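Local coordinates for putative calcium binding protein (Streptomyces coelicolor, PDB 3AKB), which binds calcium ions through helix-loop-helix EF-hand sites and probably takes part in calcium-mediated regulation in the bacterium, at residues V129-D132 / L133-A137; I63-R66 / D67-R71. The protein carries 2 engineered substitutions. All coordinates share one frame; numbering follows the deposited sequence.

Contact 1: V129-D132 / L133-A137; sequences VPED and LARQA. With CA (calcium ion), chain G; CA (calcium ion), chain K.
The N-terminal turn of helix 131-141, the entering helix of the last EF-hand, brings Glu131 and Asp132 against Arg135 on the protein surface. Pro130 sits at the N-cap, and Pro130 O accepts a hydrogen bond from the amide N of Ala134 at 2.8 Å, opening the helical hydrogen bonding; Arg135 N to Glu131 O and Gln136 N to Asp132 O continue it. Arg135 is shared by two carboxylates. Arg135 NH1 donates to Glu131 OE2 at 2.8 Å in a salt bridge that lies in the guanidinium plane but reaches the oxygen from above the carboxylate plane, the two planes standing 55° apart. Arg135 NH2 forms a second salt bridge with Asp132 OD1, 3.1 Å away, meeting it on the anti side. A bend at chi3 (-66°) brings the guanidinium back over the helix start, where Asp132 CA and Glu131 O lie over one face. Both acids also hold calcium: Glu131 is bidentate but uneven, with OE1 at 2.1 Å from one ion, while Asp132 grips another through OD2 and, more loosely, OD1. These ions lie outside the EF-hand loop, and the arginine probably offsets part of the negative charge gathered there. On another side of the turn, Val129 CG1 packs on Leu133 CB and on Ala134 CB, which in turn rests on Leu124 and Thr125 of helix 117-126. Gln136 NE2 makes a weak hydrogen bond to Asp132 OD2 at 3.2 Å, and one water donates to Asp132 OD1 while accepting from Arg135 NE at 2.8 Å.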
loop_
_atom_site.group_PDB
_atom_site.type_symbol
_atom_site.label_atom_id
_atom_site.label_comp_id
_atom_site.label_asym_id
_atom_site.label_seq_id
_atom_site.Cartn_x
_atom_site.Cartn_y
_atom_site.Cartn_z
ATOM N N VAL A 129 -5.161 8.977 1.315
ATOM C CA VAL A 129 -5.818 9.429 0.091
ATOM C C VAL A 129 -7.053 10.263 0.462
ATOM O O VAL A 129 -7.885 9.821 1.256
ATOM C CB VAL A 129 -6.197 8.246 -0.832
ATOM C CG1 VAL A 129 -6.836 8.745 -2.151
ATOM C CG2 VAL A 129 -4.976 7.416 -1.165
ATOM N N PRO A 130 -7.148 11.509 -0.053
ATOM C CA PRO A 130 -8.329 12.341 0.237
ATOM C C PRO A 130 -9.635 11.625 -0.125
ATOM O O PRO A 130 -9.681 10.852 -1.079
ATOM C CB PRO A 130 -8.130 13.546 -0.681
ATOM C CG PRO A 130 -6.652 13.614 -0.910
ATOM C CD PRO A 130 -6.175 12.210 -0.921
ATOM N N GLU A 131 -10.665 11.850 0.683
ATOM C CA GLU A 131 -11.925 11.132 0.580
ATOM C C GLU A 131 -12.511 11.055 -0.833
ATOM O O GLU A 131 -12.929 9.986 -1.284
ATOM C CB GLU A 131 -12.934 11.767 1.529
ATOM C CG GLU A 131 -14.192 11.021 1.656
ATOM C CD GLU A 131 -15.152 11.776 2.492
ATOM O OE1 GLU A 131 -15.088 11.609 3.722
ATOM O OE2 GLU A 131 -15.965 12.545 1.927
ATOM N N ASP A 132 -12.557 12.174 -1.555
ATOM C CA ASP A 132 -13.160 12.173 -2.902
ATOM C C ASP A 132 -12.342 11.305 -3.842
ATOM O O ASP A 132 -12.891 10.489 -4.597
ATOM C CB ASP A 132 -13.296 13.610 -3.453
ATOM C CG ASP A 132 -14.039 13.669 -4.778
ATOM O OD1 ASP A 132 -15.160 13.148 -4.889
ATOM O OD2 ASP A 132 -13.484 14.233 -5.747
ATOM N N LEU A 133 -11.027 11.472 -3.793
ATOM C CA LEU A 133 -10.166 10.666 -4.644
ATOM C C LEU A 133 -10.272 9.181 -4.293
ATOM O O LEU A 133 -10.221 8.308 -5.183
ATOM C CB LEU A 133 -8.705 11.098 -4.492
ATOM C CG LEU A 133 -7.890 10.838 -5.749
ATOM C CD1 LEU A 133 -8.313 11.828 -6.866
ATOM C CD2 LEU A 133 -6.392 10.926 -5.465
ATOM N N ALA A 134 -10.377 8.891 -2.998
ATOM C CA ALA A 134 -10.456 7.510 -2.537
ATOM C C ALA A 134 -11.708 6.827 -3.045
ATOM O O ALA A 134 -11.676 5.641 -3.353
ATOM C CB ALA A 134 -10.394 7.477 -1.020
ATOM N N ARG A 135 -12.820 7.553 -3.121
ATOM C CA ARG A 135 -14.041 6.987 -3.704
ATOM C C ARG A 135 -13.830 6.635 -5.174
ATOM O O ARG A 135 -14.243 5.571 -5.642
ATOM C CB ARG A 135 -15.204 7.966 -3.564
ATOM C CG ARG A 135 -15.705 8.153 -2.142
ATOM C CD ARG A 135 -17.012 8.962 -2.085
ATOM N NE ARG A 135 -16.865 10.351 -2.513
ATOM C CZ ARG A 135 -16.733 11.393 -1.689
ATOM N NH1 ARG A 135 -16.747 11.218 -0.372
ATOM N NH2 ARG A 135 -16.611 12.622 -2.188
ATOM N N GLN A 136 -13.189 7.543 -5.905
ATOM C CA GLN A 136 -12.888 7.329 -7.319
ATOM C C GLN A 136 -11.978 6.128 -7.513
ATOM O O GLN A 136 -12.244 5.272 -8.366
ATOM C CB GLN A 136 -12.240 8.575 -7.935
ATOM C CG GLN A 136 -13.096 9.835 -7.914
ATOM C CD GLN A 136 -12.414 11.028 -8.592
ATOM O OE1 GLN A 136 -11.771 10.884 -9.639
ATOM N NE2 GLN A 136 -12.545 12.205 -7.990
ATOM N N ALA A 137 -10.912 6.035 -6.720
ATOM C CA ALA A 137 -9.968 4.922 -6.881
ATOM C C ALA A 137 -10.611 3.594 -6.472
ATOM O O ALA A 137 -10.400 2.581 -7.134
ATOM C CB ALA A 137 -8.673 5.166 -6.084
HETATM CA CA CA G . -15.018 14.384 -7.134
HETATM CA CA CA K . -16.310 13.117 4.632
HETATM O O HOH W 1 -17.268 11.558 -5.030
HETATM O O HOH W 2 -15.347 12.356 -7.705
#

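Contact 2: I63-R66 / D67-R71; sequences IADR and DGDQR. With CA (calcium ion), chain F.
Helix 44-64 ends just before Asp65, and the chain folds through a type I beta turn from Asp65 to Gly68, closed by a weak hydrogen bond from Gly68 N to Asp65 O, into an EF-hand calcium loop. Asp65 stretches into the loop with CG anti to its own amide (chi1 -179°) and divides its carboxylate between two tasks. Asp65 OD1 binds the calcium ion at 2.4 Å, while Asp65 OD2 accepts a hydrogen bond from the amide N of Gln70 at 2.8 Å on its syn side, 31° out of the carboxylate plane. Asp67 OD1, Asp69 OD1 and the backbone O of Arg71 each reach the ion at 2.3 Å. A bound water adds another ligand and donates to both Asp67 OD2 and Asp69 OD2; Glu76, from helix 74-87, completes the site. Asp69 OD1 also accepts a hydrogen bond from the amide N of Arg71 at 3.2 Å, forming an Asx turn, and its OD2 meets Arg71 NH2 in a weak salt-bridge bond. So close a gathering of carboxylate oxygens is probably made favourable chiefly by the metal; in this calcium-bound form, amide bonds to Asp65 and Asp69, and a water shared by Asp67 and Asp69, restrain their rotation.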
loop_
_atom_site.group_PDB
_atom_site.type_symbol
_atom_site.label_atom_id
_atom_site.label_comp_id
_atom_site.label_asym_id
_atom_site.label_seq_id
_atom_site.Cartn_x
_atom_site.Cartn_y
_atom_site.Cartn_z
ATOM N N ILE A 63 15.121 -3.161 -2.281
ATOM C CA ILE A 63 15.270 -2.553 -3.604
ATOM C C ILE A 63 15.957 -1.184 -3.553
ATOM O O ILE A 63 16.822 -0.896 -4.386
ATOM C CB ILE A 63 13.894 -2.415 -4.299
ATOM C CG1 ILE A 63 13.402 -3.800 -4.741
ATOM C CG2 ILE A 63 13.945 -1.416 -5.462
ATOM C CD1 ILE A 63 11.867 -3.957 -4.770
ATOM N N ALA A 64 15.592 -0.363 -2.570
ATOM C CA ALA A 64 15.863 1.088 -2.590
ATOM C C ALA A 64 16.872 1.618 -1.573
ATOM O O ALA A 64 17.483 2.674 -1.806
ATOM C CB ALA A 64 14.551 1.863 -2.441
ATOM N N ASP A 65 17.049 0.912 -0.461
ATOM C CA ASP A 65 17.907 1.408 0.615
ATOM C C ASP A 65 19.346 1.006 0.343
ATOM O O ASP A 65 19.855 0.064 0.941
ATOM C CB ASP A 65 17.456 0.883 1.992
ATOM C CG ASP A 65 18.316 1.394 3.126
ATOM O OD1 ASP A 65 18.911 2.468 2.988
ATOM O OD2 ASP A 65 18.391 0.718 4.169
ATOM N N ARG A 66 20.010 1.752 -0.528
ATOM C CA ARG A 66 21.315 1.310 -1.023
ATOM C C ARG A 66 22.505 1.582 -0.086
ATOM O O ARG A 66 23.552 0.945 -0.236
ATOM C CB ARG A 66 21.553 1.760 -2.470
ATOM C CG ARG A 66 20.752 0.941 -3.518
ATOM C CD ARG A 66 21.067 -0.572 -3.447
ATOM N NE ARG A 66 19.944 -1.410 -3.889
ATOM C CZ ARG A 66 19.989 -2.259 -4.917
ATOM N NH1 ARG A 66 21.113 -2.415 -5.617
ATOM N NH2 ARG A 66 18.915 -2.970 -5.236
ATOM N N ASP A 67 22.335 2.467 0.899
ATOM C CA ASP A 67 23.384 2.717 1.892
ATOM C C ASP A 67 23.128 2.030 3.246
ATOM O O ASP A 67 23.906 2.202 4.194
ATOM C CB ASP A 67 23.677 4.222 2.042
ATOM C CG ASP A 67 22.525 4.996 2.654
ATOM O OD1 ASP A 67 21.473 4.379 2.928
ATOM O OD2 ASP A 67 22.659 6.224 2.865
ATOM N N GLY A 68 22.050 1.250 3.312
ATOM C CA GLY A 68 21.801 0.341 4.444
ATOM C C GLY A 68 21.389 0.961 5.769
ATOM O O GLY A 68 21.325 0.262 6.783
ATOM N N ASP A 69 21.091 2.256 5.775
ATOM C CA ASP A 69 20.774 2.958 7.004
ATOM C C ASP A 69 19.301 2.834 7.388
ATOM O O ASP A 69 18.874 3.440 8.361
ATOM C CB ASP A 69 21.218 4.425 6.948
ATOM C CG ASP A 69 20.380 5.282 5.999
ATOM O OD1 ASP A 69 19.613 4.731 5.154
ATOM O OD2 ASP A 69 20.488 6.532 6.107
ATOM N N GLN A 70 18.534 2.051 6.619
ATOM C CA GLN A 70 17.122 1.771 6.948
ATOM C C GLN A 70 16.230 3.027 6.947
ATOM O O GLN A 70 15.250 3.142 7.697
ATOM C CB GLN A 70 17.047 0.938 8.249
ATOM C CG GLN A 70 17.690 -0.454 8.061
ATOM C CD GLN A 70 17.887 -1.237 9.353
ATOM O OE1 GLN A 70 17.649 -0.733 10.453
ATOM N NE2 GLN A 70 18.340 -2.479 9.209
ATOM N N ARG A 71 16.626 3.982 6.104
ATOM C CA ARG A 71 15.831 5.130 5.678
ATOM C C ARG A 71 15.963 5.127 4.155
ATOM O O ARG A 71 17.071 4.920 3.607
ATOM C CB ARG A 71 16.383 6.459 6.221
ATOM C CG ARG A 71 16.283 6.637 7.734
ATOM C CD ARG A 71 16.793 8.009 8.150
ATOM N NE ARG A 71 18.238 8.039 8.024
ATOM C CZ ARG A 71 19.063 7.817 9.034
ATOM N NH1 ARG A 71 18.559 7.571 10.240
ATOM N NH2 ARG A 71 20.375 7.855 8.842
HETATM CA CA CA F . 19.215 4.873 2.853
HETATM O O HOH W 3 19.882 7.261 3.249
#

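In the fold
Contact 2 precedes contact 1 along the chain, and the two lie on opposite sides of its centre: their own centres are 31 Å apart and their nearest atoms about 20 Å, without touching. Residues 63-71 run from a helix end into a true EF-hand loop, whose following strand 72-73 pairs antiparallel with strand 20-21 of the first EF-hand; Arg71 touches Asp22 just beyond that strand. Residues 129-137, by contrast, span the start of an entering helix, and the side chain of Gln136 is about 12 Å from that of Asp142 in the loop this helix leads to. Calcium is thus held inside a loop in contact 2, but by surface acids at a helix start in contact 1.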